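Local structure of N-(5'-phosphoribosyl)anthranilate isomerase (4WUI) at residues D26-H32 with I56-V62; V79-H85 with F100-A106; I17-Q21 with T51-I56. The protein probably catalyses the isomerisation of N-(5-phospho-beta-D-ribosyl)anthranilate to 1-(2-carboxyphenylamino)-1-deoxy-D-ribulose 5-phosphate, the third step from chorismate to tryptophan. One frame throughout, in Å; residues are numbered along the deposited sequence.

In the fold
After strand 5-8 the chain lays helix 14-22 on the outside of the barrel and then enters strand 27-32. After helix 42-50 comes the loop 51-56, and there interaction 3 closes by meeting residues 17-21. The same loop runs straight into strand 57-62, which closes interaction 1 against 26-32, so these two contacts cross and share I56. F30 of interaction 1 also packs on I17 and V52 of interaction 3. Interaction 2 follows in series, closing around helix 90-99. It adjoins interaction 1 through strands 57-62 and 81-84, neighbours in the sheet. Together interactions 1 and 2 account for four consecutive strands of the barrel, while interaction 3 ties an outer helix to its rim.

Interaction 1. Residues D26-H32 with I56-V62; sequences DAIGFVH and IDTVLVV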
loop_
_atom_site.group_PDB
_atom_site.type_symbol
_atom_site.label_atom_id
_atom_site.label_comp_id
_atom_site.label_asym_id
_atom_site.label_seq_id
_atom_site.Cartn_x
_atom_site.Cartn_y
_atom_site.Cartn_z
ATOM N N ASP A 26 -4.177 -5.766 -7.418
ATOM C CA ASP A 26 -3.066 -6.665 -7.165
ATOM C C ASP A 26 -2.809 -6.978 -5.715
ATOM O O ASP A 26 -2.221 -8.028 -5.403
ATOM C CB ASP A 26 -1.806 -6.111 -7.811
ATOM C CG ASP A 26 -2.010 -5.912 -9.279
ATOM O OD1 ASP A 26 -2.300 -6.878 -9.981
ATOM O OD2 ASP A 26 -1.938 -4.761 -9.733
ATOM N N ALA A 27 -3.231 -6.089 -4.810
ATOM C CA ALA A 27 -2.976 -6.277 -3.375
ATOM C C ALA A 27 -4.050 -5.595 -2.568
ATOM O O ALA A 27 -4.609 -4.562 -2.984
ATOM C CB ALA A 27 -1.605 -5.739 -2.963
ATOM N N ILE A 28 -4.289 -6.157 -1.390
ATOM C CA ILE A 28 -5.180 -5.589 -0.379
ATOM C C ILE A 28 -4.414 -5.523 0.925
ATOM O O ILE A 28 -3.822 -6.533 1.358
ATOM C CB ILE A 28 -6.456 -6.451 -0.173
ATOM C CG1 ILE A 28 -7.365 -6.351 -1.384
ATOM C CG2 ILE A 28 -7.170 -6.042 1.113
ATOM C CD1 ILE A 28 -8.523 -7.390 -1.407
ATOM N N GLY A 29 -4.411 -4.350 1.559
ATOM C CA GLY A 29 -3.840 -4.177 2.878
ATOM C C GLY A 29 -4.862 -4.207 3.998
ATOM O O GLY A 29 -5.922 -3.617 3.900
ATOM N N PHE A 30 -4.483 -4.888 5.069
ATOM C CA PHE A 30 -5.235 -4.969 6.325
ATOM C C PHE A 30 -4.366 -4.328 7.393
ATOM O O PHE A 30 -3.251 -4.804 7.662
ATOM C CB PHE A 30 -5.538 -6.427 6.668
ATOM C CG PHE A 30 -6.382 -7.124 5.634
ATOM C CD1 PHE A 30 -7.656 -6.651 5.306
ATOM C CD2 PHE A 30 -5.930 -8.260 4.979
ATOM C CE1 PHE A 30 -8.425 -7.301 4.344
ATOM C CE2 PHE A 30 -6.726 -8.887 4.010
ATOM C CZ PHE A 30 -7.959 -8.404 3.710
ATOM N N VAL A 31 -4.857 -3.239 7.964
ATOM C CA VAL A 31 -4.091 -2.447 8.902
ATOM C C VAL A 31 -4.283 -2.940 10.327
ATOM O O VAL A 31 -5.408 -3.113 10.790
ATOM C CB VAL A 31 -4.488 -0.970 8.782
ATOM C CG1 VAL A 31 -3.905 -0.115 9.912
ATOM C CG2 VAL A 31 -4.102 -0.431 7.429
ATOM N N HIS A 32 -3.164 -3.157 11.018
ATOM C CA HIS A 32 -3.139 -3.452 12.421
ATOM C C HIS A 32 -2.284 -2.378 13.054
ATOM O O HIS A 32 -1.063 -2.401 12.935
ATOM C CB HIS A 32 -2.548 -4.829 12.684
ATOM C CG HIS A 32 -2.542 -5.201 14.122
ATOM N ND1 HIS A 32 -3.667 -5.602 14.818
ATOM C CD2 HIS A 32 -1.522 -5.241 14.997
ATOM C CE1 HIS A 32 -3.340 -5.854 16.070
ATOM N NE2 HIS A 32 -2.045 -5.640 16.205
ATOM N N ILE A 56 -4.699 -11.991 -5.515
ATOM C CA ILE A 56 -4.419 -10.774 -4.766
ATOM C C ILE A 56 -3.412 -11.074 -3.667
ATOM O O ILE A 56 -3.605 -12.019 -2.905
ATOM C CB ILE A 56 -5.713 -10.175 -4.157
ATOM C CG1 ILE A 56 -6.666 -9.737 -5.270
ATOM C CG2 ILE A 56 -5.408 -9.012 -3.217
ATOM C CD1 ILE A 56 -7.960 -9.091 -4.791
ATOM N N ASP A 57 -2.348 -10.276 -3.578
ATOM C CA ASP A 57 -1.455 -10.346 -2.447
ATOM C C ASP A 57 -2.116 -9.692 -1.232
ATOM O O ASP A 57 -2.511 -8.531 -1.290
ATOM C CB ASP A 57 -0.149 -9.583 -2.778
ATOM C CG ASP A 57 0.726 -10.252 -3.809
ATOM O OD1 ASP A 57 0.720 -11.484 -3.882
ATOM O OD2 ASP A 57 1.469 -9.532 -4.515
ATOM N N THR A 58 -2.215 -10.430 -0.141
ATOM C CA THR A 58 -2.692 -9.861 1.104
ATOM C C THR A 58 -1.507 -9.322 1.904
ATOM O O THR A 58 -0.451 -9.946 1.983
ATOM C CB THR A 58 -3.471 -10.910 1.900
ATOM O OG1 THR A 58 -2.624 -12.032 2.147
ATOM C CG2 THR A 58 -4.749 -11.326 1.194
ATOM N N VAL A 59 -1.706 -8.154 2.508
ATOM C CA VAL A 59 -0.641 -7.428 3.157
ATOM C C VAL A 59 -1.080 -7.035 4.555
ATOM O O VAL A 59 -2.088 -6.348 4.725
ATOM C CB VAL A 59 -0.268 -6.157 2.350
ATOM C CG1 VAL A 59 0.940 -5.475 2.977
ATOM C CG2 VAL A 59 -0.028 -6.477 0.877
ATOM N N LEU A 60 -0.318 -7.455 5.561
ATOM C CA LEU A 60 -0.491 -6.983 6.931
ATOM C C LEU A 60 0.318 -5.713 7.075
ATOM O O LEU A 60 1.532 -5.718 6.856
ATOM C CB LEU A 60 -0.010 -8.028 7.935
ATOM C CG LEU A 60 -0.003 -7.575 9.382
ATOM C CD1 LEU A 60 -1.438 -7.309 9.870
ATOM C CD2 LEU A 60 0.653 -8.591 10.274
ATOM N N VAL A 61 -0.355 -4.621 7.450
ATOM C CA VAL A 61 0.285 -3.318 7.567
ATOM C C VAL A 61 0.367 -2.929 9.034
ATOM O O VAL A 61 -0.665 -2.806 9.694
ATOM C CB VAL A 61 -0.506 -2.254 6.764
ATOM C CG1 VAL A 61 0.140 -0.916 6.875
ATOM C CG2 VAL A 61 -0.673 -2.673 5.314
ATOM N N VAL A 62 1.584 -2.780 9.562
ATOM C CA VAL A 62 1.802 -2.435 10.955
ATOM C C VAL A 62 2.601 -1.146 11.085
ATOM O O VAL A 62 3.295 -0.711 10.160
ATOM C CB VAL A 62 2.514 -3.580 11.723
ATOM C CG1 VAL A 62 1.604 -4.783 11.838
ATOM C CG2 VAL A 62 3.827 -3.966 11.031
#
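Six backbone hydrogen bonds zip strands 27-32 and 57-62 together, alternating in direction: D57 N to D26 O (2.9 Å), I28 N to D57 O (3.0 Å), V59 N to I28 O (2.9 Å), F30 N to V59 O (2.8 Å), V61 N to F30 O (2.9 Å) and H32 N to V61 O (2.8 Å). CA-H...O contacts reinforce them, the shortest from A27 CA to D57 O (3.1 Å). The side chains divide by face. A27, V31, D57, V59 and V61 share one (A27 CB to V59 CG2, 4.2 Å; V31 CG2 to V61 CB, 4.1 Å), G29 adding no side chain; I28, F30, T58 and L60 occupy the other, where I28 CG1 meets I56 CG2 at 3.8 Å and helix 42-50 covers F30 and L60. D57 forms a salt bridge with R102 and a hydrogen bond with Y5; H32 ND1 hydrogen-bonds L40 O, and NE2 a citrate probably from the crystallisation liquor. Parallel pairing at 28° around helix 42-50 makes this a beta-alpha-beta unit of the TIM barrel.

Interaction 2. Residues V79-H85 with F100-A106; sequences VSVLQLH and FPRVWRA
This is a parallel strand pairing in the barrel wall, joining strand 81-84 to the start of strand 103-108 in the beta-alpha-beta unit around helix 90-99. The axes of strands 81-84 and 103-106 approach to 4.7 Å at 19°. V81-L84 and V103-A106 are extended, S80 and P101 bending the chain just before each strand, and the register sets L82 beside V103, Q83 beside W104 and L84 beside R105. Four hydrogen bonds fix it: L82 N to R102 O (3.0 Å), W104 N to L82 O, L84 N to W104 O and A106 N to L84 O (each 2.9 Å). Water 1 lies 2.8 Å from L84 O and 3.0 Å from A106 O.

Q83 and W104 share one sheet face; L82, L84, V103 and R105 share the other, under helix 90-99, where L84 CD1 meets V103 CG1 at 3.9 Å. W104 takes chi1 m with chi2 near 0°, laying its indole beneath V81 (chi1 t): V81 CG1 sits 3.4 Å from the centroid of the five-membered ring, 3° off its normal, a CH-pi contact. V81 CG2 covers one face of the R102 guanidinium, 3.6 Å from its CZ. F100 (chi1 t) brings its ring edge to V79, with CZ 3.7 Å from V79 O, and its CD2 lies 4.1 Å from L82 CB.

Mostly apolar surfaces thus bury the backbone bonds, while several polar ends find partners outside the pair: salt bridges from R102 and R105 tie segment 100-106 to D57 on strand 57-62 and to E122 and E123 before strand 124-128, W104 NE1 hydrogen-bonds E123, and Q83 OE1 accepts from K7.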
loop_
_atom_site.group_PDB
_atom_site.type_symbol
_atom_site.label_atom_id
_atom_site.label_comp_id
_atom_site.label_asym_id
_atom_site.label_seq_id
_atom_site.Cartn_x
_atom_site.Cartn_y
_atom_site.Cartn_z
ATOM N N VAL A 79 -1.169 -13.867 5.877
ATOM C CA VAL A 79 -0.963 -12.893 4.817
ATOM C C VAL A 79 0.250 -13.272 3.942
ATOM O O VAL A 79 1.164 -13.993 4.345
ATOM C CB VAL A 79 -0.785 -11.477 5.351
ATOM C CG1 VAL A 79 -2.068 -10.978 6.019
ATOM C CG2 VAL A 79 0.433 -11.366 6.268
ATOM N N SER A 80 0.267 -12.711 2.743
ATOM C CA SER A 80 1.377 -12.865 1.810
ATOM C C SER A 80 2.578 -11.997 2.205
ATOM O O SER A 80 3.726 -12.388 1.977
ATOM C CB SER A 80 0.928 -12.446 0.386
ATOM O OG SER A 80 -0.389 -12.845 -0.017
ATOM N N VAL A 81 2.319 -10.785 2.676
ATOM C CA VAL A 81 3.329 -9.738 2.817
ATOM C C VAL A 81 3.174 -9.042 4.173
ATOM O O VAL A 81 2.053 -8.801 4.613
ATOM C CB VAL A 81 3.164 -8.671 1.715
ATOM C CG1 VAL A 81 4.116 -7.513 1.875
ATOM C CG2 VAL A 81 3.273 -9.263 0.322
ATOM N N LEU A 82 4.308 -8.714 4.787
ATOM C CA LEU A 82 4.367 -7.839 5.958
ATOM C C LEU A 82 4.889 -6.478 5.544
ATOM O O LEU A 82 6.031 -6.376 5.078
ATOM C CB LEU A 82 5.269 -8.470 7.021
ATOM C CG LEU A 82 5.522 -7.628 8.273
ATOM C CD1 LEU A 82 4.239 -7.308 9.021
ATOM C CD2 LEU A 82 6.492 -8.343 9.202
ATOM N N GLN A 83 4.070 -5.424 5.687
ATOM C CA GLN A 83 4.436 -4.066 5.356
ATOM C C GLN A 83 4.673 -3.267 6.643
ATOM O O GLN A 83 3.777 -3.170 7.493
ATOM C CB GLN A 83 3.352 -3.376 4.504
ATOM C CG GLN A 83 3.649 -1.942 4.185
ATOM C CD GLN A 83 2.539 -1.254 3.434
ATOM O OE1 GLN A 83 1.961 -1.818 2.507
ATOM N NE2 GLN A 83 2.230 -0.026 3.823
ATOM N N LEU A 84 5.868 -2.689 6.766
ATOM C CA LEU A 84 6.300 -1.958 7.938
ATOM C C LEU A 84 6.258 -0.466 7.650
ATOM O O LEU A 84 6.891 0.027 6.713
ATOM C CB LEU A 84 7.741 -2.359 8.280
ATOM C CG LEU A 84 7.951 -3.835 8.533
ATOM C CD1 LEU A 84 9.430 -4.139 8.737
ATOM C CD2 LEU A 84 7.111 -4.327 9.682
ATOM N N HIS A 85 5.538 0.272 8.487
ATOM C CA HIS A 85 5.514 1.713 8.343
ATOM C C HIS A 85 6.861 2.339 8.738
ATOM O O HIS A 85 7.780 1.671 9.230
ATOM C CB HIS A 85 4.404 2.270 9.195
ATOM C CG HIS A 85 3.847 3.570 8.711
ATOM N ND1 HIS A 85 3.891 4.733 9.458
ATOM C CD2 HIS A 85 3.171 3.879 7.576
ATOM C CE1 HIS A 85 3.281 5.705 8.798
ATOM N NE2 HIS A 85 2.841 5.213 7.649
ATOM N N PHE A 100 10.707 -13.677 7.398
ATOM C CA PHE A 100 9.399 -13.740 6.717
ATOM C C PHE A 100 9.670 -13.509 5.241
ATOM O O PHE A 100 10.542 -12.721 4.912
ATOM C CB PHE A 100 8.444 -12.665 7.290
ATOM C CG PHE A 100 7.029 -12.815 6.793
ATOM C CD1 PHE A 100 6.174 -13.768 7.342
ATOM C CD2 PHE A 100 6.589 -12.081 5.698
ATOM C CE1 PHE A 100 4.915 -13.969 6.846
ATOM C CE2 PHE A 100 5.320 -12.286 5.194
ATOM C CZ PHE A 100 4.490 -13.237 5.764
ATOM N N PRO A 101 8.968 -14.241 4.342
ATOM C CA PRO A 101 9.355 -14.268 2.917
ATOM C C PRO A 101 9.261 -12.939 2.166
ATOM O O PRO A 101 10.074 -12.706 1.257
ATOM C CB PRO A 101 8.379 -15.300 2.315
ATOM C CG PRO A 101 8.172 -16.242 3.446
ATOM C CD PRO A 101 8.045 -15.353 4.640
ATOM N N ARG A 102 8.298 -12.091 2.524
ATOM C CA ARG A 102 7.983 -10.875 1.762
ATOM C C ARG A 102 7.757 -9.731 2.719
ATOM O O ARG A 102 6.762 -9.708 3.429
ATOM C CB ARG A 102 6.753 -11.085 0.886
ATOM C CG ARG A 102 6.825 -12.285 -0.048
ATOM C CD ARG A 102 5.616 -12.393 -0.951
ATOM N NE ARG A 102 5.583 -11.287 -1.882
ATOM C CZ ARG A 102 4.535 -10.998 -2.629
ATOM N NH1 ARG A 102 3.453 -11.772 -2.623
ATOM N NH2 ARG A 102 4.546 -9.917 -3.382
ATOM N N VAL A 103 8.726 -8.814 2.772
ATOM C CA VAL A 103 8.687 -7.645 3.653
ATOM C C VAL A 103 8.770 -6.384 2.822
ATOM O O VAL A 103 9.631 -6.273 1.939
ATOM C CB VAL A 103 9.790 -7.703 4.723
ATOM C CG1 VAL A 103 9.826 -6.429 5.558
ATOM C CG2 VAL A 103 9.609 -8.956 5.598
ATOM N N TRP A 104 7.868 -5.446 3.081
ATOM C CA TRP A 104 7.851 -4.144 2.425
ATOM C C TRP A 104 8.230 -3.076 3.447
ATOM O O TRP A 104 7.779 -3.111 4.582
ATOM C CB TRP A 104 6.498 -3.845 1.805
ATOM C CG TRP A 104 6.095 -4.747 0.689
ATOM C CD1 TRP A 104 6.794 -5.762 0.134
ATOM C CD2 TRP A 104 4.883 -4.655 -0.042
ATOM N NE1 TRP A 104 6.091 -6.330 -0.885
ATOM C CE2 TRP A 104 4.910 -5.661 -1.028
ATOM C CE3 TRP A 104 3.764 -3.833 0.066
ATOM C CZ2 TRP A 104 3.838 -5.884 -1.892
ATOM C CZ3 TRP A 104 2.719 -4.050 -0.811
ATOM C CH2 TRP A 104 2.749 -5.067 -1.756
ATOM N N ARG A 105 9.076 -2.152 3.006
ATOM C CA ARG A 105 9.565 -1.017 3.764
ATOM C C ARG A 105 8.750 0.210 3.283
ATOM O O ARG A 105 8.765 0.547 2.129
ATOM C CB ARG A 105 11.127 -0.856 3.556
ATOM C CG ARG A 105 11.758 0.334 4.266
ATOM C CD ARG A 105 13.257 0.276 4.355
ATOM N NE ARG A 105 13.943 0.357 3.078
ATOM C CZ ARG A 105 14.465 1.453 2.539
ATOM N NH1 ARG A 105 14.304 2.633 3.084
ATOM N NH2 ARG A 105 15.082 1.352 1.383
ATOM N N ALA A 106 7.967 0.850 4.129
ATOM C CA ALA A 106 7.310 2.092 3.799
ATOM C C ALA A 106 8.075 3.278 4.397
ATOM O O ALA A 106 8.638 3.175 5.492
ATOM C CB ALA A 106 5.849 2.095 4.296
HETATM O O HOH W 1 9.615 0.772 6.944
#

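Interaction 3. Residues I17-Q21 with T51-I56; sequences IDAAQ and TVDCTI
T51 is where the loop 51-56 first meets helix 14-22, whose residues 17-21 are regular alpha helix (phi/psi near -62/-42; Q21 N to I17 O 2.9 Å). T51 OG1 lies 3.6 Å from I17 CD1 (I17 is m, t) and bonds back to L48; water 3 donates to T51 O (2.5 Å) and Q21 OE1 (2.7 Å). V52 is extended, with chi1 t, its CA 7.4 Å from I17 CA and its CG2 4.2 Å from I17 CD1.

D53 makes the firm link. With Q21 (one of two conformers) at chi1 m and chi2 near -93°, its amide swings over to the loop: D53 N donates to Q21 OE1 (2.9 Å) and Q21 NE2 to D53 OD1 (3.0 Å). In the TIM barrel this fixes the first outer helix to the turn that leads into strand 57-62: D53 to I56 form a type I beta turn, closed by a weak hydrogen bond from I56 N to D53 O (3.3 Å), and D53 (chi1 p) adds an Asx turn, its OD1 accepting from T55 N (2.9 Å).

T55 OG1 donates to D53 OD1 (2.8 Å). Water 2 accepts from Q21 NE2 (2.9 Å), donates to Q21 O (2.8 Å) and reaches T55 OG1 weakly (3.3 Å). I56, its CA 7.8 Å from Q21 CA and CB directed toward the helix, puts CD1 3.3 Å from Q21 NE2 and rests on I28 and V25.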
loop_
_atom_site.group_PDB
_atom_site.type_symbol
_atom_site.label_atom_id
_atom_site.label_comp_id
_atom_site.label_asym_id
_atom_site.label_seq_id
_atom_site.Cartn_x
_atom_site.Cartn_y
_atom_site.Cartn_z
ATOM N N ILE A 17 -13.691 -5.777 -0.011
ATOM C CA ILE A 17 -12.946 -6.847 -0.660
ATOM C C ILE A 17 -13.612 -7.224 -1.970
ATOM O O ILE A 17 -12.907 -7.415 -2.980
ATOM C CB ILE A 17 -12.780 -8.079 0.258
ATOM C CG1 ILE A 17 -11.846 -7.726 1.440
ATOM C CG2 ILE A 17 -12.240 -9.274 -0.519
ATOM C CD1 ILE A 17 -11.700 -8.823 2.469
ATOM N N ASP A 18 -14.943 -7.338 -1.983
ATOM C CA ASP A 18 -15.634 -7.692 -3.200
ATOM C C ASP A 18 -15.346 -6.687 -4.310
ATOM O O ASP A 18 -15.145 -7.072 -5.479
ATOM C CB ASP A 18 -17.158 -7.734 -2.950
ATOM C CG ASP A 18 -17.606 -8.933 -2.150
ATOM O OD1 ASP A 18 -16.813 -9.878 -2.013
ATOM O OD2 ASP A 18 -18.761 -8.915 -1.671
ATOM N N ALA A 19 -15.334 -5.401 -3.978
ATOM C CA ALA A 19 -15.041 -4.373 -4.981
ATOM C C ALA A 19 -13.602 -4.489 -5.473
ATOM O O ALA A 19 -13.318 -4.310 -6.664
ATOM C CB ALA A 19 -15.304 -2.999 -4.406
ATOM N N ALA A 20 -12.676 -4.745 -4.568
ATOM C CA ALA A 20 -11.280 -4.896 -4.945
ATOM C C ALA A 20 -11.084 -6.108 -5.876
ATOM O O ALA A 20 -10.322 -6.031 -6.849
ATOM C CB ALA A 20 -10.442 -5.018 -3.695
ATOM N N GLN A 21 -11.771 -7.231 -5.599
ATOM C CA GLN A 21 -11.688 -8.419 -6.458
ATOM C C GLN A 21 -12.327 -8.119 -7.813
ATOM O O GLN A 21 -11.829 -8.557 -8.846
ATOM C CB GLN A 21 -12.373 -9.651 -5.825
ATOM C CG GLN A 21 -11.755 -10.193 -4.492
ATOM C CD GLN A 21 -10.691 -11.332 -4.580
ATOM O OE1 GLN A 21 -10.449 -11.991 -3.566
ATOM N NE2 GLN A 21 -10.022 -11.514 -5.720
ATOM N N THR A 51 -10.649 -14.858 3.043
ATOM C CA THR A 51 -11.658 -14.691 1.989
ATOM C C THR A 51 -11.064 -14.210 0.665
ATOM O O THR A 51 -11.764 -14.222 -0.325
ATOM C CB THR A 51 -12.771 -13.704 2.382
ATOM O OG1 THR A 51 -12.294 -12.358 2.388
ATOM C CG2 THR A 51 -13.381 -14.047 3.750
ATOM N N VAL A 52 -9.816 -13.762 0.647
ATOM C CA VAL A 52 -9.199 -13.188 -0.553
ATOM C C VAL A 52 -8.621 -14.335 -1.406
ATOM O O VAL A 52 -7.957 -15.228 -0.871
ATOM C CB VAL A 52 -8.087 -12.197 -0.140
ATOM C CG1 VAL A 52 -7.404 -11.625 -1.375
ATOM C CG2 VAL A 52 -8.645 -11.093 0.714
ATOM N N ASP A 53 -8.850 -14.316 -2.712
ATOM C CA ASP A 53 -8.308 -15.416 -3.542
ATOM C C ASP A 53 -6.836 -15.207 -3.905
ATOM O O ASP A 53 -6.224 -14.207 -3.519
ATOM C CB ASP A 53 -9.175 -15.726 -4.763
ATOM C CG ASP A 53 -9.041 -14.720 -5.885
ATOM O OD1 ASP A 53 -8.124 -13.859 -5.881
ATOM O OD2 ASP A 53 -9.869 -14.826 -6.820
ATOM N N CYS A 54 -6.252 -16.154 -4.651
ATOM C CA CYS A 54 -4.811 -16.166 -4.860
ATOM C C CYS A 54 -4.390 -15.176 -5.933
ATOM O O CYS A 54 -3.200 -15.102 -6.258
ATOM C CB CYS A 54 -4.303 -17.562 -5.236
ATOM S SG CYS A 54 -4.784 -18.062 -6.942
ATOM N N THR A 55 -5.338 -14.416 -6.493
ATOM C CA THR A 55 -4.971 -13.381 -7.476
ATOM C C THR A 55 -4.626 -12.044 -6.846
ATOM O O THR A 55 -4.309 -11.068 -7.562
ATOM C CB THR A 55 -6.051 -13.175 -8.545
ATOM O OG1 THR A 55 -7.138 -12.412 -8.009
ATOM C CG2 THR A 55 -6.527 -14.496 -9.100
ATOM N N ILE A 56 -4.699 -11.991 -5.515
ATOM C CA ILE A 56 -4.419 -10.774 -4.766
ATOM C C ILE A 56 -3.412 -11.074 -3.667
ATOM O O ILE A 56 -3.605 -12.019 -2.905
ATOM C CB ILE A 56 -5.713 -10.175 -4.157
ATOM C CG1 ILE A 56 -6.666 -9.737 -5.270
ATOM C CG2 ILE A 56 -5.408 -9.012 -3.217
ATOM C CD1 ILE A 56 -7.960 -9.091 -4.791
HETATM O O HOH W 2 -9.825 -10.459 -8.405
HETATM O O HOH W 3 -12.656 -12.810 -2.206
#